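Dye-decolorizing peroxidase (Irpex lacteus, PDB 7D8M) probably uses peroxide at a heme b cofactor to oxidise dyes and other substrates. Local coordinates at residues 396-399 with 405-408; 100-105 with 375-380; 313-318 with 384-389. All coordinates share one frame; numbering follows the deposited sequence.

Contact 1 of 3, residues 396-399 with 405-408; sequences LGLD and GSPR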
loop_
_atom_site.group_PDB
_atom_site.type_symbol
_atom_site.label_atom_id
_atom_site.label_comp_id
_atom_site.label_asym_id
_atom_site.label_seq_id
_atom_site.Cartn_x
_atom_site.Cartn_y
_atom_site.Cartn_z
ATOM N N LEU A 396 -18.081 -9.162 14.331
ATOM C CA LEU A 396 -17.283 -8.618 13.239
ATOM C C LEU A 396 -15.986 -9.397 13.102
ATOM O O LEU A 396 -15.889 -10.291 12.253
ATOM C CB LEU A 396 -17.032 -7.126 13.475
ATOM C CG LEU A 396 -18.325 -6.331 13.691
ATOM C CD1 LEU A 396 -18.097 -5.044 14.468
ATOM C CD2 LEU A 396 -19.045 -6.049 12.375
ATOM N N GLY A 397 -14.996 -9.094 13.947
ATOM C CA GLY A 397 -13.724 -9.781 13.877
ATOM C C GLY A 397 -12.723 -9.048 13.000
ATOM O O GLY A 397 -12.883 -7.869 12.667
ATOM N N LEU A 398 -11.679 -9.777 12.605
ATOM C CA LEU A 398 -10.544 -9.195 11.899
ATOM C C LEU A 398 -10.766 -9.177 10.390
ATOM O O LEU A 398 -11.549 -9.958 9.833
ATOM C CB LEU A 398 -9.261 -9.972 12.203
ATOM C CG LEU A 398 -8.808 -10.101 13.658
ATOM C CD1 LEU A 398 -7.349 -10.548 13.711
ATOM C CD2 LEU A 398 -9.024 -8.791 14.420
ATOM N N ASP A 399 -10.057 -8.260 9.729
ATOM C CA ASP A 399 -9.879 -8.329 8.294
ATOM C C ASP A 399 -9.331 -9.715 7.945
ATOM O O ASP A 399 -8.309 -10.129 8.507
ATOM C CB ASP A 399 -8.921 -7.214 7.872
ATOM C CG ASP A 399 -8.701 -7.127 6.361
ATOM O OD1 ASP A 399 -8.456 -8.164 5.705
ATOM O OD2 ASP A 399 -8.742 -5.994 5.834
ATOM N N GLY A 405 -2.647 -9.695 14.980
ATOM C CA GLY A 405 -2.525 -9.229 16.343
ATOM C C GLY A 405 -3.386 -9.969 17.343
ATOM O O GLY A 405 -3.126 -9.879 18.550
ATOM N N SER A 406 -4.407 -10.694 16.870
ATOM C CA SER A 406 -5.336 -11.462 17.693
ATOM C C SER A 406 -5.554 -12.808 17.015
ATOM O O SER A 406 -5.028 -13.023 15.914
ATOM C CB SER A 406 -6.679 -10.733 17.855
ATOM O OG SER A 406 -6.567 -9.336 17.996
ATOM N N PRO A 407 -6.318 -13.730 17.620
ATOM C CA PRO A 407 -6.808 -14.891 16.858
ATOM C C PRO A 407 -7.578 -14.438 15.627
ATOM O O PRO A 407 -8.448 -13.568 15.702
ATOM C CB PRO A 407 -7.711 -15.624 17.858
ATOM C CG PRO A 407 -7.953 -14.653 18.952
ATOM C CD PRO A 407 -6.723 -13.814 19.034
ATOM N N ARG A 408 -7.237 -15.023 14.480
ATOM C CA ARG A 408 -7.715 -14.518 13.192
ATOM C C ARG A 408 -9.115 -15.072 12.918
ATOM O O ARG A 408 -9.353 -15.889 12.021
ATOM C CB ARG A 408 -6.721 -14.854 12.087
ATOM C CG ARG A 408 -5.777 -13.700 11.783
ATOM C CD ARG A 408 -4.664 -14.095 10.819
ATOM N NE ARG A 408 -5.168 -14.689 9.585
ATOM C CZ ARG A 408 -5.638 -13.989 8.558
ATOM N NH1 ARG A 408 -5.670 -12.660 8.609
ATOM N NH2 ARG A 408 -6.064 -14.615 7.473
#
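Leu398 and Arg408 are the main partners where the long loop between helix 373-381 and strand 409-411 folds back on itself. In this DyP-type peroxidase fold the loop lies on the proximal side of the heme and carries the aspartate bonded to the axial histidine. Neither segment is a helix or strand, and their nearest CA atoms, those of Leu398 and Arg408, are 6.2 Å apart.

The apolar part rests on one methyl group. With CG anti to its carbonyl carbon (chi1 -58°), Leu398 sends CD1 over the 405-408 backbone, 3.8 Å from Pro407 O and 4.0 Å from Ser406 O. It also reaches the Arg408 chain, which it crosses at roughly a right angle, with Leu398 CD1 4.0 Å from Arg408 CG. At the margin, the same CD1 lies 4.2 Å from Ser406 CB. The methyl thus packs against two backbone carbonyls and the aliphatic base of an arginine.

The polar part is carried mostly by neighbours. A bend at chi3 (54°) turns the Arg408 guanidinium in among backbone carbonyls: NE bonds Val424 O, NH1 bonds Gly403 O, and NH2 bonds both Pro400 O and Pro425 O. Val424 and Pro425 join it to the chain after strand 421-423, Pro400 and Gly403 to its own loop. Asp399 is engaged elsewhere: OD2 bonds ND1 of His312, the axial ligand of the heme iron, while OD1 accepts from the backbone N of Val401 and Ile402, so that the loop itself positions this second-shell carboxylate. The two charged groups do not pair, as Asp399 OD1 and Arg408 NH1 stay 6.0 Å apart. Instead, Asp399 O lies 3.7 Å from Arg408 NH1 and sits obliquely to the guanidinium, without a bond.

Contact 2 of 3, residues 100-105 with 375-380; sequences PNLGDD and FQQQAW. With HEM (protoporphyrin IX containing Fe), chain B.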
loop_
_atom_site.group_PDB
_atom_site.type_symbol
_atom_site.label_atom_id
_atom_site.label_comp_id
_atom_site.label_asym_id
_atom_site.label_seq_id
_atom_site.Cartn_x
_atom_site.Cartn_y
_atom_site.Cartn_z
ATOM N N PRO A 100 4.765 -3.633 17.278
ATOM C CA PRO A 100 3.693 -4.269 18.066
ATOM C C PRO A 100 2.332 -3.674 17.795
ATOM O O PRO A 100 1.323 -4.391 17.839
ATOM C CB PRO A 100 4.130 -4.022 19.517
ATOM C CG PRO A 100 5.590 -3.873 19.448
ATOM C CD PRO A 100 5.834 -3.131 18.164
ATOM N N ASN A 101 2.276 -2.376 17.502
ATOM C CA ASN A 101 1.017 -1.724 17.188
ATOM C C ASN A 101 0.427 -2.218 15.873
ATOM O O ASN A 101 -0.775 -2.047 15.651
ATOM C CB ASN A 101 1.213 -0.204 17.152
ATOM C CG ASN A 101 1.699 0.361 18.490
ATOM O OD1 ASN A 101 1.021 0.235 19.514
ATOM N ND2 ASN A 101 2.867 0.993 18.482
ATOM N N LEU A 102 1.241 -2.813 14.997
ATOM C CA LEU A 102 0.755 -3.388 13.748
ATOM C C LEU A 102 0.337 -4.846 13.905
ATOM O O LEU A 102 -0.262 -5.416 12.982
ATOM C CB LEU A 102 1.831 -3.271 12.648
ATOM C CG LEU A 102 2.448 -1.883 12.426
ATOM C CD1 LEU A 102 3.426 -1.855 11.247
ATOM C CD2 LEU A 102 1.365 -0.827 12.245
ATOM N N GLY A 103 0.628 -5.456 15.053
ATOM C CA GLY A 103 0.387 -6.871 15.229
ATOM C C GLY A 103 1.477 -7.752 14.675
ATOM O O GLY A 103 1.256 -8.954 14.495
ATOM N N ASP A 104 2.647 -7.187 14.391
ATOM C CA ASP A 104 3.750 -7.939 13.817
ATOM C C ASP A 104 4.467 -8.767 14.874
ATOM O O ASP A 104 4.605 -8.362 16.033
ATOM C CB ASP A 104 4.773 -6.993 13.165
ATOM C CG ASP A 104 4.440 -6.668 11.726
ATOM O OD1 ASP A 104 3.292 -6.924 11.299
ATOM O OD2 ASP A 104 5.336 -6.155 11.022
ATOM N N ASP A 105 4.943 -9.926 14.449
ATOM C CA ASP A 105 5.888 -10.742 15.197
ATOM C C ASP A 105 7.216 -10.604 14.459
ATOM O O ASP A 105 7.377 -11.145 13.362
ATOM C CB ASP A 105 5.385 -12.186 15.265
ATOM C CG ASP A 105 6.422 -13.165 15.774
ATOM O OD1 ASP A 105 7.473 -12.743 16.305
ATOM O OD2 ASP A 105 6.174 -14.384 15.637
ATOM N N PHE A 375 -3.621 3.506 10.666
ATOM C CA PHE A 375 -5.019 3.434 11.082
ATOM C C PHE A 375 -5.736 2.280 10.388
ATOM O O PHE A 375 -6.482 1.518 11.021
ATOM C CB PHE A 375 -5.710 4.768 10.766
ATOM C CG PHE A 375 -6.858 5.106 11.684
ATOM C CD1 PHE A 375 -6.630 5.468 13.000
ATOM C CD2 PHE A 375 -8.167 5.087 11.215
ATOM C CE1 PHE A 375 -7.688 5.792 13.840
ATOM C CE2 PHE A 375 -9.232 5.408 12.049
ATOM C CZ PHE A 375 -8.990 5.760 13.361
ATOM N N GLN A 376 -5.528 2.153 9.074
ATOM C CA GLN A 376 -6.146 1.077 8.308
ATOM C C GLN A 376 -5.747 -0.281 8.860
ATOM O O GLN A 376 -6.586 -1.188 8.978
ATOM C CB GLN A 376 -5.751 1.197 6.832
ATOM C CG GLN A 376 -6.331 2.419 6.113
ATOM C CD GLN A 376 -5.605 2.719 4.802
ATOM O OE1 GLN A 376 -4.852 1.890 4.302
ATOM N NE2 GLN A 376 -5.817 3.907 4.260
ATOM N N GLN A 377 -4.480 -0.427 9.249
ATOM C CA GLN A 377 -4.009 -1.690 9.806
ATOM C C GLN A 377 -4.490 -1.881 11.243
ATOM O O GLN A 377 -5.183 -2.857 11.551
ATOM C CB GLN A 377 -2.473 -1.758 9.731
ATOM C CG GLN A 377 -1.900 -3.082 10.190
ATOM C CD GLN A 377 -2.176 -4.209 9.212
ATOM O OE1 GLN A 377 -1.662 -4.212 8.089
ATOM N NE2 GLN A 377 -2.984 -5.181 9.636
ATOM N N GLN A 378 -4.153 -0.944 12.135
ATOM C CA GLN A 378 -4.384 -1.170 13.562
ATOM C C GLN A 378 -5.823 -0.869 13.984
ATOM O O GLN A 378 -6.452 -1.682 14.665
ATOM C CB GLN A 378 -3.419 -0.338 14.410
ATOM C CG GLN A 378 -3.733 -0.456 15.917
ATOM C CD GLN A 378 -2.844 0.424 16.781
ATOM O OE1 GLN A 378 -2.604 1.596 16.462
ATOM N NE2 GLN A 378 -2.353 -0.135 17.885
ATOM N N ALA A 379 -6.345 0.310 13.639
ATOM C CA ALA A 379 -7.659 0.700 14.133
ATOM C C ALA A 379 -8.793 -0.036 13.432
ATOM O O ALA A 379 -9.901 -0.097 13.973
ATOM C CB ALA A 379 -7.870 2.206 13.976
ATOM N N TRP A 380 -8.546 -0.592 12.245
ATOM C CA TRP A 380 -9.614 -1.132 11.411
ATOM C C TRP A 380 -9.398 -2.613 11.129
ATOM O O TRP A 380 -10.183 -3.442 11.604
ATOM C CB TRP A 380 -9.712 -0.311 10.128
ATOM C CG TRP A 380 -10.269 1.055 10.356
ATOM C CD1 TRP A 380 -10.829 1.532 11.512
ATOM C CD2 TRP A 380 -10.347 2.120 9.405
ATOM N NE1 TRP A 380 -11.240 2.829 11.337
ATOM C CE2 TRP A 380 -10.966 3.211 10.051
ATOM C CE3 TRP A 380 -9.965 2.253 8.063
ATOM C CZ2 TRP A 380 -11.204 4.425 9.407
ATOM C CZ3 TRP A 380 -10.204 3.461 7.422
ATOM C CH2 TRP A 380 -10.826 4.530 8.098
HETATM C CHA HEM B . -7.559 -2.744 -1.700
HETATM C CHB HEM B . -5.020 -6.876 -1.766
HETATM C CHC HEM B . -2.299 -5.222 1.905
HETATM C CHD HEM B . -5.161 -1.325 2.287
HETATM C C1A HEM B . -7.104 -3.994 -2.059
HETATM C C2A HEM B . -7.578 -4.790 -3.175
HETATM C C3A HEM B . -6.860 -5.928 -3.196
HETATM C C4A HEM B . -5.918 -5.885 -2.099
HETATM C CMA HEM B . -6.977 -7.102 -4.185
HETATM C CAA HEM B . -8.705 -4.360 -4.153
HETATM C CBA HEM B . -8.118 -3.573 -5.324
HETATM C CGA HEM B . -8.318 -2.080 -5.149
HETATM O O1A HEM B . -9.378 -1.670 -4.620
HETATM O O2A HEM B . -7.426 -1.292 -5.568
HETATM C C1B HEM B . -4.045 -6.762 -0.804
HETATM C C2B HEM B . -2.989 -7.722 -0.577
HETATM C C3B HEM B . -2.244 -7.266 0.449
HETATM C C4B HEM B . -2.798 -6.003 0.882
HETATM C CMB HEM B . -2.838 -9.041 -1.390
HETATM C CAB HEM B . -0.975 -7.876 1.094
HETATM C CBB HEM B . -0.205 -8.788 0.490
HETATM C C1C HEM B . -2.868 -4.055 2.388
HETATM C C2C HEM B . -2.467 -3.317 3.573
HETATM C C3C HEM B . -3.259 -2.231 3.674
HETATM C C4C HEM B . -4.196 -2.268 2.566
HETATM C CMC HEM B . -1.298 -3.751 4.492
HETATM C CAC HEM B . -3.285 -1.115 4.751
HETATM C CBC HEM B . -2.816 -1.289 5.999
HETATM C C1D HEM B . -5.972 -1.311 1.172
HETATM C C2D HEM B . -6.800 -0.209 0.707
HETATM C C3D HEM B . -7.460 -0.604 -0.383
HETATM C C4D HEM B . -7.078 -1.976 -0.660
HETATM C CMD HEM B . -6.925 1.183 1.348
HETATM C CAD HEM B . -8.459 0.244 -1.195
HETATM C CBD HEM B . -9.854 0.059 -0.590
HETATM C CGD HEM B . -10.880 0.944 -1.266
HETATM O O1D HEM B . -12.020 0.462 -1.494
HETATM O O2D HEM B . -10.563 2.123 -1.588
HETATM N NA HEM B . -6.103 -4.694 -1.423
HETATM N NB HEM B . -3.904 -5.719 0.102
HETATM N NC HEM B . -3.926 -3.391 1.813
HETATM N ND HEM B . -6.151 -2.373 0.303
HETATM FE FE HEM B . -5.108 -4.131 0.312
#
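Gln378 lays its side chain across the carbonyl of Asn101, joining helix 373-381 to the end of helix 95-102. Because its CG is anti to the backbone N (chi1 175°) and the chain is extended beyond, the side chain runs past Asn101 O along its length, with Gln378 CG and Asn101 O 3.4 Å apart. Gln378 NE2 comes within 3.3 Å of Asn101 O, but the angle is too poor for a hydrogen bond. The Asn101 side chain lies alongside, pointing the same way, with the two amide planes 58° apart and Asn101 CB 3.6 Å from Gln378 NE2; its own ND2 is bonded to Asp98 OD1. At Gln378, an alanine here would lose CG, CD and the amide, and would probably leave a gap beside Asn101 CB and much of its carbonyl.

Gln377 takes the inner side. Bent at chi2 (71°), it sets CG 4.0 Å from Leu102 O, while NE2 is held by Asn382 OD1 and OE1 looks toward the heme, 3.6 Å from HEM CMC. Leu102 O itself accepts from Asn382 ND2 and Gln404 NE2. Just beyond it, Gly103 ends the helix in a Schellman motif, its N bonded to Pro100 O.

The contact thus brings an N-terminal barrel-domain helix against one that lines the heme pocket, where Gln376 also touches the CAC-CBC vinyl group through CB. Gln378 meets Asn101 without a hydrogen bond across the contact, while Asn101 and Gln377 bond to Asp98 and Asn382, which implies an interface fitted by shape rather than by directional bonds across it.

Contact 3 of 3, residues 313-318 with 384-389; sequences IRKTNP and PRFPFS. With HEM (protoporphyrin IX containing Fe), chain B.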
loop_
_atom_site.group_PDB
_atom_site.type_symbol
_atom_site.label_atom_id
_atom_site.label_comp_id
_atom_site.label_asym_id
_atom_site.label_seq_id
_atom_site.Cartn_x
_atom_site.Cartn_y
_atom_site.Cartn_z
ATOM N N ILE A 313 -11.582 -4.564 1.624
ATOM C CA ILE A 313 -11.709 -3.191 1.135
ATOM C C ILE A 313 -12.704 -2.400 1.970
ATOM O O ILE A 313 -12.605 -1.171 2.054
ATOM C CB ILE A 313 -12.087 -3.151 -0.361
ATOM C CG1 ILE A 313 -13.511 -3.666 -0.606
ATOM C CG2 ILE A 313 -11.051 -3.896 -1.207
ATOM C CD1 ILE A 313 -14.037 -3.317 -1.981
ATOM N N ARG A 314 -13.676 -3.073 2.599
ATOM C CA ARG A 314 -14.634 -2.369 3.440
ATOM C C ARG A 314 -14.057 -2.068 4.827
ATOM O O ARG A 314 -14.483 -1.108 5.480
ATOM C CB ARG A 314 -15.934 -3.187 3.537
ATOM C CG ARG A 314 -17.105 -2.439 4.193
ATOM C CD ARG A 314 -18.438 -3.232 4.152
ATOM N NE ARG A 314 -19.558 -2.417 4.632
ATOM C CZ ARG A 314 -20.836 -2.631 4.326
ATOM N NH1 ARG A 314 -21.183 -3.644 3.537
ATOM N NH2 ARG A 314 -21.774 -1.828 4.807
ATOM N N LYS A 315 -13.091 -2.870 5.290
ATOM C CA LYS A 315 -12.367 -2.540 6.515
ATOM C C LYS A 315 -11.434 -1.345 6.300
ATOM O O LYS A 315 -11.393 -0.420 7.121
ATOM C CB LYS A 315 -11.575 -3.760 6.993
ATOM C CG LYS A 315 -12.380 -4.775 7.805
ATOM C CD LYS A 315 -12.441 -4.375 9.286
ATOM C CE LYS A 315 -12.232 -5.576 10.209
ATOM N NZ LYS A 315 -12.343 -5.184 11.650
ATOM N N THR A 316 -10.682 -1.342 5.199
ATOM C CA THR A 316 -9.649 -0.320 5.001
ATOM C C THR A 316 -10.178 0.963 4.377
ATOM O O THR A 316 -9.493 1.991 4.431
ATOM C CB THR A 316 -8.522 -0.847 4.116
ATOM O OG1 THR A 316 -9.063 -1.232 2.841
ATOM C CG2 THR A 316 -7.841 -2.031 4.775
ATOM N N ASN A 317 -11.360 0.922 3.768
ATOM C CA ASN A 317 -12.049 2.123 3.294
ATOM C C ASN A 317 -13.524 1.921 3.585
ATOM O O ASN A 317 -14.290 1.462 2.726
ATOM C CB ASN A 317 -11.797 2.376 1.805
ATOM C CG ASN A 317 -12.549 3.603 1.279
ATOM O OD1 ASN A 317 -13.219 4.310 2.038
ATOM N ND2 ASN A 317 -12.433 3.858 -0.026
ATOM N N PRO A 318 -13.955 2.220 4.808
ATOM C CA PRO A 318 -15.378 2.096 5.179
ATOM C C PRO A 318 -16.193 3.237 4.577
ATOM O O PRO A 318 -16.574 4.207 5.237
ATOM C CB PRO A 318 -15.331 2.139 6.709
ATOM C CG PRO A 318 -14.108 2.925 7.035
ATOM C CD PRO A 318 -13.124 2.703 5.924
ATOM N N PRO A 384 -11.299 -6.122 16.186
ATOM C CA PRO A 384 -12.466 -7.008 16.038
ATOM C C PRO A 384 -13.802 -6.325 16.282
ATOM O O PRO A 384 -14.838 -6.953 16.047
ATOM C CB PRO A 384 -12.211 -8.109 17.075
ATOM C CG PRO A 384 -11.352 -7.468 18.097
ATOM C CD PRO A 384 -10.500 -6.453 17.378
ATOM N N ARG A 385 -13.826 -5.073 16.734
ATOM C CA ARG A 385 -15.084 -4.352 16.885
ATOM C C ARG A 385 -15.242 -3.240 15.854
ATOM O O ARG A 385 -16.116 -2.382 16.007
ATOM C CB ARG A 385 -15.230 -3.801 18.313
ATOM C CG ARG A 385 -14.129 -2.863 18.785
ATOM C CD ARG A 385 -14.533 -1.377 18.677
ATOM N NE ARG A 385 -13.380 -0.477 18.724
ATOM C CZ ARG A 385 -13.293 0.668 18.050
ATOM N NH1 ARG A 385 -14.294 1.067 17.266
ATOM N NH2 ARG A 385 -12.204 1.405 18.162
ATOM N N PHE A 386 -14.411 -3.235 14.799
ATOM C CA PHE A 386 -14.612 -2.323 13.688
ATOM C C PHE A 386 -15.162 -3.073 12.480
ATOM O O PHE A 386 -14.654 -4.152 12.135
ATOM C CB PHE A 386 -13.309 -1.608 13.269
ATOM C CG PHE A 386 -13.544 -0.536 12.252
ATOM C CD1 PHE A 386 -13.970 0.734 12.650
ATOM C CD2 PHE A 386 -13.431 -0.813 10.898
ATOM C CE1 PHE A 386 -14.240 1.720 11.709
ATOM C CE2 PHE A 386 -13.692 0.169 9.949
ATOM C CZ PHE A 386 -14.096 1.442 10.356
ATOM N N PRO A 387 -16.160 -2.513 11.774
ATOM C CA PRO A 387 -16.744 -1.176 11.948
ATOM C C PRO A 387 -17.733 -1.040 13.105
ATOM O O PRO A 387 -18.515 -1.956 13.404
ATOM C CB PRO A 387 -17.469 -0.943 10.615
ATOM C CG PRO A 387 -17.914 -2.328 10.214
ATOM C CD PRO A 387 -16.757 -3.225 10.626
ATOM N N PHE A 388 -17.665 0.113 13.764
ATOM C CA PHE A 388 -18.711 0.525 14.682
ATOM C C PHE A 388 -19.925 1.005 13.889
ATOM O O PHE A 388 -19.872 1.178 12.661
ATOM C CB PHE A 388 -18.203 1.624 15.621
ATOM C CG PHE A 388 -17.883 2.921 14.921
ATOM C CD1 PHE A 388 -18.840 3.918 14.810
ATOM C CD2 PHE A 388 -16.633 3.134 14.367
ATOM C CE1 PHE A 388 -18.564 5.101 14.166
ATOM C CE2 PHE A 388 -16.341 4.326 13.712
ATOM C CZ PHE A 388 -17.304 5.309 13.614
ATOM N N SER A 389 -21.028 1.225 14.616
ATOM C CA SER A 389 -22.347 1.684 14.163
ATOM C C SER A 389 -23.208 0.554 13.613
ATOM O O SER A 389 -24.308 0.835 13.109
ATOM C CB SER A 389 -22.295 2.790 13.095
ATOM O OG SER A 389 -21.854 2.284 11.844
HETATM C CHA HEM B . -7.559 -2.744 -1.700
HETATM C CHB HEM B . -5.020 -6.876 -1.766
HETATM C CHC HEM B . -2.299 -5.222 1.905
HETATM C CHD HEM B . -5.161 -1.325 2.287
HETATM C C1A HEM B . -7.104 -3.994 -2.059
HETATM C C2A HEM B . -7.578 -4.790 -3.175
HETATM C C3A HEM B . -6.860 -5.928 -3.196
HETATM C C4A HEM B . -5.918 -5.885 -2.099
HETATM C CMA HEM B . -6.977 -7.102 -4.185
HETATM C CAA HEM B . -8.705 -4.360 -4.153
HETATM C CBA HEM B . -8.118 -3.573 -5.324
HETATM C CGA HEM B . -8.318 -2.080 -5.149
HETATM O O1A HEM B . -9.378 -1.670 -4.620
HETATM O O2A HEM B . -7.426 -1.292 -5.568
HETATM C C1B HEM B . -4.045 -6.762 -0.804
HETATM C C2B HEM B . -2.989 -7.722 -0.577
HETATM C C3B HEM B . -2.244 -7.266 0.449
HETATM C C4B HEM B . -2.798 -6.003 0.882
HETATM C CMB HEM B . -2.838 -9.041 -1.390
HETATM C CAB HEM B . -0.975 -7.876 1.094
HETATM C CBB HEM B . -0.205 -8.788 0.490
HETATM C C1C HEM B . -2.868 -4.055 2.388
HETATM C C2C HEM B . -2.467 -3.317 3.573
HETATM C C3C HEM B . -3.259 -2.231 3.674
HETATM C C4C HEM B . -4.196 -2.268 2.566
HETATM C CMC HEM B . -1.298 -3.751 4.492
HETATM C CAC HEM B . -3.285 -1.115 4.751
HETATM C CBC HEM B . -2.816 -1.289 5.999
HETATM C C1D HEM B . -5.972 -1.311 1.172
HETATM C C2D HEM B . -6.800 -0.209 0.707
HETATM C C3D HEM B . -7.460 -0.604 -0.383
HETATM C C4D HEM B . -7.078 -1.976 -0.660
HETATM C CMD HEM B . -6.925 1.183 1.348
HETATM C CAD HEM B . -8.459 0.244 -1.195
HETATM C CBD HEM B . -9.854 0.059 -0.590
HETATM C CGD HEM B . -10.880 0.944 -1.266
HETATM O O1D HEM B . -12.020 0.462 -1.494
HETATM O O2D HEM B . -10.563 2.123 -1.588
HETATM N NA HEM B . -6.103 -4.694 -1.423
HETATM N NB HEM B . -3.904 -5.719 0.102
HETATM N NC HEM B . -3.926 -3.391 1.813
HETATM N ND HEM B . -6.151 -2.373 0.303
HETATM FE FE HEM B . -5.108 -4.131 0.312
#
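The side chains of Lys315 and Phe386 run antiparallel alongside one another, the lysine reaching back toward the phenylalanine's own backbone. Bent at chi2 (-85°) and again at chi3, the Lys315 chain passes the ring, CD lying 4.0 Å from Phe386 CD2. It then delivers NZ to Phe386 O at 2.6 Å, the donor tilted out of the carbonyl plane with a C=O...N angle of 140°.

Pro318 meets the same ring at about a right angle, its CG at the edge and in the ring plane, 3.6 Å from Phe386 CZ. Lys315 O, 3.7 Å from Phe386 CE2, is buried without a polar partner. Pro387, joined to Phe386 by a cis peptide, folds CB over the centre of one ring face, and Trp380 stacks with the ring as well.

Ile313 and Thr316 of helix 312-316, which starts at the axial ligand His312, face the heme; just past its end, Asn317 ND2 bonds HEM O2D at 3.0 Å and nearly straight (172°).

The Lys315 ammonium also donates to Trp380 O and Gly397 O. Three carbonyls, from the end of helix 373-381 and the loop after it, would probably stabilise its buried positive charge, linking the proximal helix to both.

Contact 3 is fully buried, whereas contacts 1 and 2 are each partly open to solvent. Contacts 1 and 3 share the long loop after helix 373-381: Gly397 N probably bonds Pro384 O, and Leu396 packs on Pro387. Contact 2 joins them through that helix, whose Trp380 packs on Pro318 and Phe386. Lys315 of contact 3 spans the group, reaching carbonyls in the other two. Chemistry varies with place: a methyl on backbone within the loop, amides packed without a bond across contact 2, and an ammonium-to-carbonyl hydrogen bond with aromatic packing inside. Contacts 2 and 3 touch the heme, while contact 1 reaches its axial histidine through the Asp399-His312 bond.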